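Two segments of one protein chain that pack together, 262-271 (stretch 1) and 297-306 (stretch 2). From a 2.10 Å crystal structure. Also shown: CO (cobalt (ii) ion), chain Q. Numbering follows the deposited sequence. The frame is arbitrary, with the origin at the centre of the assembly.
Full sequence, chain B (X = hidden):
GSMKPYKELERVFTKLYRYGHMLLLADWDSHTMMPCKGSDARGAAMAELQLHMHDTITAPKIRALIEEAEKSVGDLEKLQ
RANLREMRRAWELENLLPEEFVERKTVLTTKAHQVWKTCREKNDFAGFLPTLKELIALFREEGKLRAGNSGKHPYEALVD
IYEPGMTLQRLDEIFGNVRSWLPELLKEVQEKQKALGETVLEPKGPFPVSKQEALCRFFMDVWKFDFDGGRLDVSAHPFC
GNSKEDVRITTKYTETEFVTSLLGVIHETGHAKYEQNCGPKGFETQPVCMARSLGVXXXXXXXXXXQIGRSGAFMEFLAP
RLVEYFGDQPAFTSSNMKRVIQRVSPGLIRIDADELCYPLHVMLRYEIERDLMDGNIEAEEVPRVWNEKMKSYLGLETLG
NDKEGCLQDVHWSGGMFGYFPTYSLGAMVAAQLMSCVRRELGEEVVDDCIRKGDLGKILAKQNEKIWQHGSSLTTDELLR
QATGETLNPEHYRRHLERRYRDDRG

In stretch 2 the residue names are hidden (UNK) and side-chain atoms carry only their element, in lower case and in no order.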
ATOM      1  N   LEU B 262     -14.522  -4.323  19.500  1.00 34.47           N
ATOM      2  CA  LEU B 262     -15.392  -5.377  18.938  1.00 34.79           C
ATOM      3  C   LEU B 262     -16.554  -4.814  18.108  1.00 33.31           C
ATOM      4  O   LEU B 262     -16.827  -5.217  16.966  1.00 31.66           O
ATOM      5  CB  LEU B 262     -15.991  -6.160  20.104  1.00 35.29           C
ATOM      6  CG  LEU B 262     -16.388  -7.629  19.947  1.00 37.23           C
ATOM      7  CD1 LEU B 262     -17.558  -7.910  20.904  1.00 37.80           C
ATOM      8  CD2 LEU B 262     -16.644  -8.135  18.545  1.00 37.73           C
ATOM      9  N   LEU B 263     -17.296  -3.917  18.742  1.00 32.62           N
ATOM     10  CA  LEU B 263     -18.405  -3.271  18.071  1.00 33.60           C
ATOM     11  C   LEU B 263     -17.972  -2.405  16.885  1.00 32.21           C
ATOM     12  O   LEU B 263     -18.693  -2.290  15.871  1.00 31.93           O
ATOM     13  CB  LEU B 263     -19.249  -2.472  19.045  1.00 33.67           C
ATOM     14  CG  LEU B 263     -20.275  -3.265  19.852  1.00 36.86           C
ATOM     15  CD1 LEU B 263     -19.784  -4.638  20.307  1.00 40.65           C
ATOM     16  CD2 LEU B 263     -20.513  -2.389  21.051  1.00 41.30           C
ATOM     17  N   GLY B 264     -16.826  -1.774  17.035  1.00 32.19           N
ATOM     18  CA  GLY B 264     -16.169  -1.080  15.912  1.00 32.10           C
ATOM     19  C   GLY B 264     -15.866  -1.962  14.713  1.00 30.54           C
ATOM     20  O   GLY B 264     -16.152  -1.615  13.590  1.00 32.06           O
ATOM     21  N   VAL B 265     -15.278  -3.111  14.944  1.00 29.39           N
ATOM     22  CA  VAL B 265     -15.049  -4.051  13.851  1.00 31.00           C
ATOM     23  C   VAL B 265     -16.343  -4.549  13.215  1.00 29.77           C
ATOM     24  O   VAL B 265     -16.426  -4.670  12.006  1.00 31.37           O
ATOM     25  CB  VAL B 265     -14.190  -5.226  14.318  1.00 32.31           C
ATOM     26  CG1 VAL B 265     -14.279  -6.436  13.394  1.00 31.59           C
ATOM     27  CG2 VAL B 265     -12.752  -4.736  14.458  1.00 33.63           C
ATOM     28  N   ILE B 266     -17.351  -4.795  14.026  1.00 29.17           N
ATOM     29  CA  ILE B 266     -18.666  -5.231  13.530  1.00 28.56           C
ATOM     30  C   ILE B 266     -19.250  -4.128  12.604  1.00 28.10           C
ATOM     31  O   ILE B 266     -19.700  -4.379  11.504  1.00 28.94           O
ATOM     32  CB  ILE B 266     -19.617  -5.618  14.712  1.00 28.58           C
ATOM     33  CG1 ILE B 266     -19.185  -6.951  15.321  1.00 27.50           C
ATOM     34  CG2 ILE B 266     -21.115  -5.740  14.208  1.00 28.14           C
ATOM     35  CD1 ILE B 266     -19.885  -7.361  16.639  1.00 27.60           C
ATOM     36  N   HIS B 267     -19.215  -2.904  13.067  1.00 27.29           N
ATOM     37  CA  HIS B 267     -19.617  -1.737  12.270  1.00 27.66           C
ATOM     38  C   HIS B 267     -18.906  -1.684  10.893  1.00 28.18           C
ATOM     39  O   HIS B 267     -19.529  -1.564   9.845  1.00 28.98           O
ATOM     40  CB  HIS B 267     -19.299  -0.466  13.100  1.00 26.51           C
ATOM     41  CG  HIS B 267     -19.787   0.792  12.469  1.00 26.31           C
ATOM     42  ND1 HIS B 267     -20.947   1.423  12.873  1.00 27.25           N
ATOM     43  CD2 HIS B 267     -19.298   1.522  11.439  1.00 24.06           C
ATOM     44  CE1 HIS B 267     -21.163   2.476  12.097  1.00 29.22           C
ATOM     45  NE2 HIS B 267     -20.175   2.555  11.220  1.00 28.39           N
ATOM     46  N   GLU B 268     -17.577  -1.768  10.896  1.00 29.31           N
ATOM     47  CA  GLU B 268     -16.829  -1.690   9.658  1.00 28.52           C
ATOM     48  C   GLU B 268     -17.036  -2.903   8.791  1.00 28.63           C
ATOM     49  O   GLU B 268     -17.060  -2.793   7.596  1.00 27.35           O
ATOM     50  CB  GLU B 268     -15.349  -1.511   9.951  1.00 29.62           C
ATOM     51  CG  GLU B 268     -15.035  -0.288  10.741  1.00 30.76           C
ATOM     52  CD  GLU B 268     -15.522   1.011  10.111  1.00 40.30           C
ATOM     53  OE1 GLU B 268     -15.545   1.115   8.867  1.00 42.31           O
ATOM     54  OE2 GLU B 268     -15.853   1.966  10.883  1.00 45.83           O
ATOM     55  N   THR B 269     -17.211  -4.057   9.398  1.00 28.90           N
ATOM     56  CA  THR B 269     -17.555  -5.244   8.650  1.00 29.52           C
ATOM     57  C   THR B 269     -18.897  -5.041   7.955  1.00 30.28           C
ATOM     58  O   THR B 269     -19.077  -5.478   6.831  1.00 30.52           O
ATOM     59  CB  THR B 269     -17.505  -6.496   9.539  1.00 28.74           C
ATOM     60  OG1 THR B 269     -16.192  -6.635  10.028  1.00 26.13           O
ATOM     61  CG2 THR B 269     -17.890  -7.827   8.773  1.00 28.86           C
ATOM     62  N   GLY B 270     -19.833  -4.343   8.584  1.00 31.24           N
ATOM     63  CA  GLY B 270     -21.117  -4.090   7.912  1.00 31.41           C
ATOM     64  C   GLY B 270     -20.940  -3.249   6.641  1.00 31.87           C
ATOM     65  O   GLY B 270     -21.582  -3.520   5.653  1.00 33.02           O
ATOM     66  N   HIS B 271     -20.111  -2.197   6.709  1.00 32.74           N
ATOM     67  CA  HIS B 271     -19.683  -1.421   5.523  1.00 32.47           C
ATOM     68  C   HIS B 271     -19.016  -2.348   4.473  1.00 33.28           C
ATOM     69  O   HIS B 271     -19.386  -2.340   3.285  1.00 33.07           O
ATOM     70  CB  HIS B 271     -18.680  -0.317   5.904  1.00 33.31           C
ATOM     71  CG  HIS B 271     -19.267   0.888   6.582  1.00 34.39           C
ATOM     72  ND1 HIS B 271     -20.246   1.673   6.021  1.00 37.56           N
ATOM     73  CD2 HIS B 271     -18.924   1.507   7.736  1.00 38.13           C
ATOM     74  CE1 HIS B 271     -20.546   2.671   6.839  1.00 36.16           C
ATOM     75  NE2 HIS B 271     -19.747   2.598   7.880  1.00 37.30           N
ATOM     76  N   UNK B 297     -25.002   3.467   3.120  1.00 31.26           N
ATOM     77  CA  UNK B 297     -23.787   2.790   3.610  1.00 30.34           C
ATOM     78  C   UNK B 297     -23.817   2.617   5.134  1.00 31.24           C
ATOM     79  O   UNK B 297     -23.627   1.501   5.659  1.00 31.65           O
ATOM     80  n   UNK B 297     -19.897   1.641   1.543  1.00 31.75           N
ATOM     81  c   UNK B 297     -20.766   2.704   1.513  1.00 31.89           C
ATOM     82  c   UNK B 297     -21.446   2.695   2.681  1.00 30.28           C
ATOM     83  c   UNK B 297     -22.543   3.566   3.176  1.00 31.95           C
ATOM     84  n   UNK B 297     -21.036   1.569   3.359  1.00 32.87           N
ATOM     85  c   UNK B 297     -20.078   0.973   2.673  1.00 32.73           C
ATOM     86  N   UNK B 298     -24.100   3.711   5.843  1.00 31.52           N
ATOM     87  CA  UNK B 298     -24.157   3.705   7.309  1.00 31.25           C
ATOM     88  C   UNK B 298     -25.359   2.884   7.770  1.00 32.45           C
ATOM     89  O   UNK B 298     -25.354   2.353   8.877  1.00 33.75           O
ATOM     90  c   UNK B 298     -22.719   4.937   9.920  1.00 35.48           C
ATOM     91  o   UNK B 298     -22.493   5.197  11.131  1.00 40.40           O
ATOM     92  c   UNK B 298     -24.109   5.251   9.358  1.00 33.27           C
ATOM     93  o   UNK B 298     -21.852   4.477   9.166  1.00 30.71           O
ATOM     94  c   UNK B 298     -24.193   5.156   7.855  1.00 32.21           C
ATOM     95  N   UNK B 299     -26.352   2.699   6.890  1.00 31.94           N
ATOM     96  CA  UNK B 299     -27.421   1.749   7.143  1.00 31.12           C
ATOM     97  C   UNK B 299     -26.969   0.299   7.198  1.00 31.27           C
ATOM     98  O   UNK B 299     -27.508  -0.522   7.968  1.00 32.64           O
ATOM     99  N   UNK B 300     -26.004  -0.043   6.367  1.00 30.46           N
ATOM    100  CA  UNK B 300     -25.350  -1.327   6.442  1.00 30.05           C
ATOM    101  C   UNK B 300     -24.421  -1.488   7.649  1.00 29.13           C
ATOM    102  O   UNK B 300     -24.403  -2.545   8.281  1.00 31.29           O
ATOM    103  o   UNK B 300     -27.093  -3.193   3.975  1.00 27.70           O
ATOM    104  n   UNK B 300     -27.838  -1.065   3.963  1.00 28.12           N
ATOM    105  c   UNK B 300     -26.867  -1.977   3.922  1.00 28.22           C
ATOM    106  c   UNK B 300     -24.602  -1.595   5.137  1.00 30.72           C
ATOM    107  c   UNK B 300     -25.458  -1.439   3.846  1.00 30.38           C
ATOM    108  N   UNK B 301     -23.631  -0.486   7.992  1.00 29.23           N
ATOM    109  CA  UNK B 301     -22.783  -0.631   9.168  1.00 28.31           C
ATOM    110  C   UNK B 301     -23.635  -0.795  10.430  1.00 27.06           C
ATOM    111  O   UNK B 301     -23.329  -1.588  11.355  1.00 25.58           O
ATOM    112  o   UNK B 301     -22.664   1.739   9.238  1.00 31.52           O
ATOM    113  c   UNK B 301     -21.876   0.579   9.280  1.00 28.76           C
ATOM    114  N   UNK B 302     -24.680   0.005  10.508  1.00 27.02           N
ATOM    115  CA  UNK B 302     -25.531   0.038  11.707  1.00 27.28           C
ATOM    116  C   UNK B 302     -26.523  -1.101  11.778  1.00 27.29           C
ATOM    117  O   UNK B 302     -26.963  -1.506  12.853  1.00 28.00           O
ATOM    118  c   UNK B 302     -25.242   2.547  12.109  1.00 28.10           C
ATOM    119  c   UNK B 302     -25.993   3.881  12.080  1.00 27.28           C
ATOM    120  c   UNK B 302     -26.213   1.390  11.851  1.00 27.35           C
ATOM    121  c   UNK B 302     -24.488   2.400  13.403  1.00 25.57           C
ATOM    122  N   UNK B 303     -26.869  -1.650  10.651  1.00 28.23           N
ATOM    123  CA  UNK B 303     -27.595  -2.910  10.652  1.00 28.40           C
ATOM    124  C   UNK B 303     -26.778  -3.999  11.376  1.00 29.67           C
ATOM    125  O   UNK B 303     -27.283  -4.708  12.265  1.00 28.40           O
ATOM    126  c   UNK B 303     -27.882  -3.292   9.213  1.00 29.01           C
ATOM    127  c   UNK B 303     -30.153  -4.257   8.916  1.00 28.27           C
ATOM    128  c   UNK B 303     -28.315  -5.742   9.108  1.00 28.05           C
ATOM    129  c   UNK B 303     -30.520  -6.645   8.763  1.00 28.68           C
ATOM    130  c   UNK B 303     -28.811  -4.452   9.077  1.00 28.59           C
ATOM    131  c   UNK B 303     -31.018  -5.346   8.768  1.00 28.11           C
ATOM    132  c   UNK B 303     -29.152  -6.850   8.912  1.00 29.21           C
ATOM    133  N   UNK B 304     -25.486  -4.069  11.037  1.00 28.47           N
ATOM    134  CA  UNK B 304     -24.565  -4.988  11.681  1.00 28.57           C
ATOM    135  C   UNK B 304     -24.381  -4.664  13.148  1.00 27.64           C
ATOM    136  O   UNK B 304     -24.628  -5.490  14.014  1.00 28.17           O
ATOM    137  c   UNK B 304     -23.141  -5.022  10.937  1.00 26.30           C
ATOM    138  N   UNK B 305     -23.930  -3.461  13.422  1.00 28.58           N
ATOM    139  CA  UNK B 305     -23.639  -3.047  14.759  1.00 29.11           C
ATOM    140  C   UNK B 305     -24.840  -2.974  15.659  1.00 29.15           C
ATOM    141  O   UNK B 305     -24.820  -3.540  16.759  1.00 28.94           O
ATOM    142  o   UNK B 305     -21.929   0.859  15.299  1.00 34.37           O
ATOM    143  c   UNK B 305     -22.919  -1.686  14.755  1.00 29.51           C
ATOM    144  c   UNK B 305     -21.997   0.090  16.263  1.00 30.68           C
ATOM    145  o   UNK B 305     -21.740   0.432  17.413  1.00 34.68           O
ATOM    146  c   UNK B 305     -22.397  -1.353  16.084  1.00 29.98           C
ATOM    147  N   UNK B 306     -25.877  -2.247  15.226  1.00 29.67           N
ATOM    148  CA  UNK B 306     -26.975  -1.898  16.137  1.00 30.54           C
ATOM    149  C   UNK B 306     -28.091  -2.909  16.106  1.00 30.89           C
ATOM    150  O   UNK B 306     -28.570  -3.347  17.153  1.00 31.51           O
ATOM    151  c   UNK B 306     -25.004   2.264  17.713  1.00 33.01           C
ATOM    152  c   UNK B 306     -27.531  -0.494  15.845  1.00 31.98           C
ATOM    153  s   UNK B 306     -25.834   0.676  17.611  1.00 32.93           S
ATOM    154  c   UNK B 306     -26.498   0.644  15.950  1.00 30.96           C
TER
HETATM  155 CO    CO Q 999     -19.749   3.988   9.576  1.00 40.81          CO
HETATM  156  O   HOH W   1     -17.551   3.942  10.089  1.00 27.73           O
HETATM  157  O   HOH W   2     -24.120  -4.798   6.807  1.00 12.11           O
HETATM  158  O   HOH W   3     -19.867   5.367  10.726  1.00 20.42           O
HETATM  159  O   HOH W   4     -19.110   5.779   8.512  1.00 25.48           O

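Position 297 carries one carbon followed by a five-membered ring of three carbons and two nitrogens; the ring lies oblique to that of His271, with centroids 4.7 Å apart and planes at 55°, and one of its nitrogens approaches His271 ND1 to 2.8 Å. This is histidine, His297; the nitrogen near His271 is ND1, and NE2 is hydrogen-bonded elsewhere in the structure.

At 298 there are three carbons in a chain, the third bearing two oxygens, one of which binds the cobalt ion and lies 3.1 Å from His271 NE2: Glu298. Its OE2 lies 2.2 Å from CO, alongside NE2 of His267 and NE2 of His271, each also 2.2 Å from the metal. The short distance between Glu298 OE2 and His271 NE2 therefore reflects shared coordination, not a hydrogen bond.

Position 299 has no side-chain atoms and touches nothing on stretch 1; it is Gly299.

Position 300 has three carbons, the third with one oxygen and one nitrogen. CB points toward stretch 1 and lies 3.6 Å from Gly270 O, but the end of the side chain leads away; the residue is Gln300. Water 2 donates to both Gln300 O and Gly270 O, joining the two backbones.

Position 301 has one carbon and one oxygen, unbranched. Its CB sits over a face of each metal-binding imidazole, 3.4 Å from the centroid of the His267 ring and equally far from that of His271. It is Ser301, and Ser301 OG turns back to donate to Glu298 O at 2.8 Å.

Four carbons forked at the second, with a terminal carbon reaching the edge of the His267 ring, 3.6 Å from CE1, make 302 Leu302; that carbon is CD2.

At 303, one carbon precedes a six-carbon ring that leads away from stretch 1 without contact: Phe303.

A single carbon at 304, a CB that packs 3.9 Å from Ile266 CG2 and 3.8 Å from Gly270 CA, denotes Ala304.

Position 305 again shows three carbons ending in two oxygens, but neither oxygen binds the metal; one lies 2.7 Å from His267 ND1. This is Glu305, whose OE1 accepts a hydrogen bond from that nitrogen, leaving His267 NE2 for cobalt.

Two carbons, a sulfur and a terminal carbon make 306 Met306, which does not touch stretch 1.

The helices run at 139° to one another and approach to 6.9 Å. Such closeness depends on Gly270, whose CA lies 4.0 Å from Ser301 CA: a CB there would clash with Gln300 O, Ser301 CA and Ala304 CB. Beside this tight crossing, cobalt ties the helices together through three side chains, while Glu305 and Ser301 brace the His267 imidazole from its edge and face.

Stretch 2, residues 297-306: HEGQSLFAEM
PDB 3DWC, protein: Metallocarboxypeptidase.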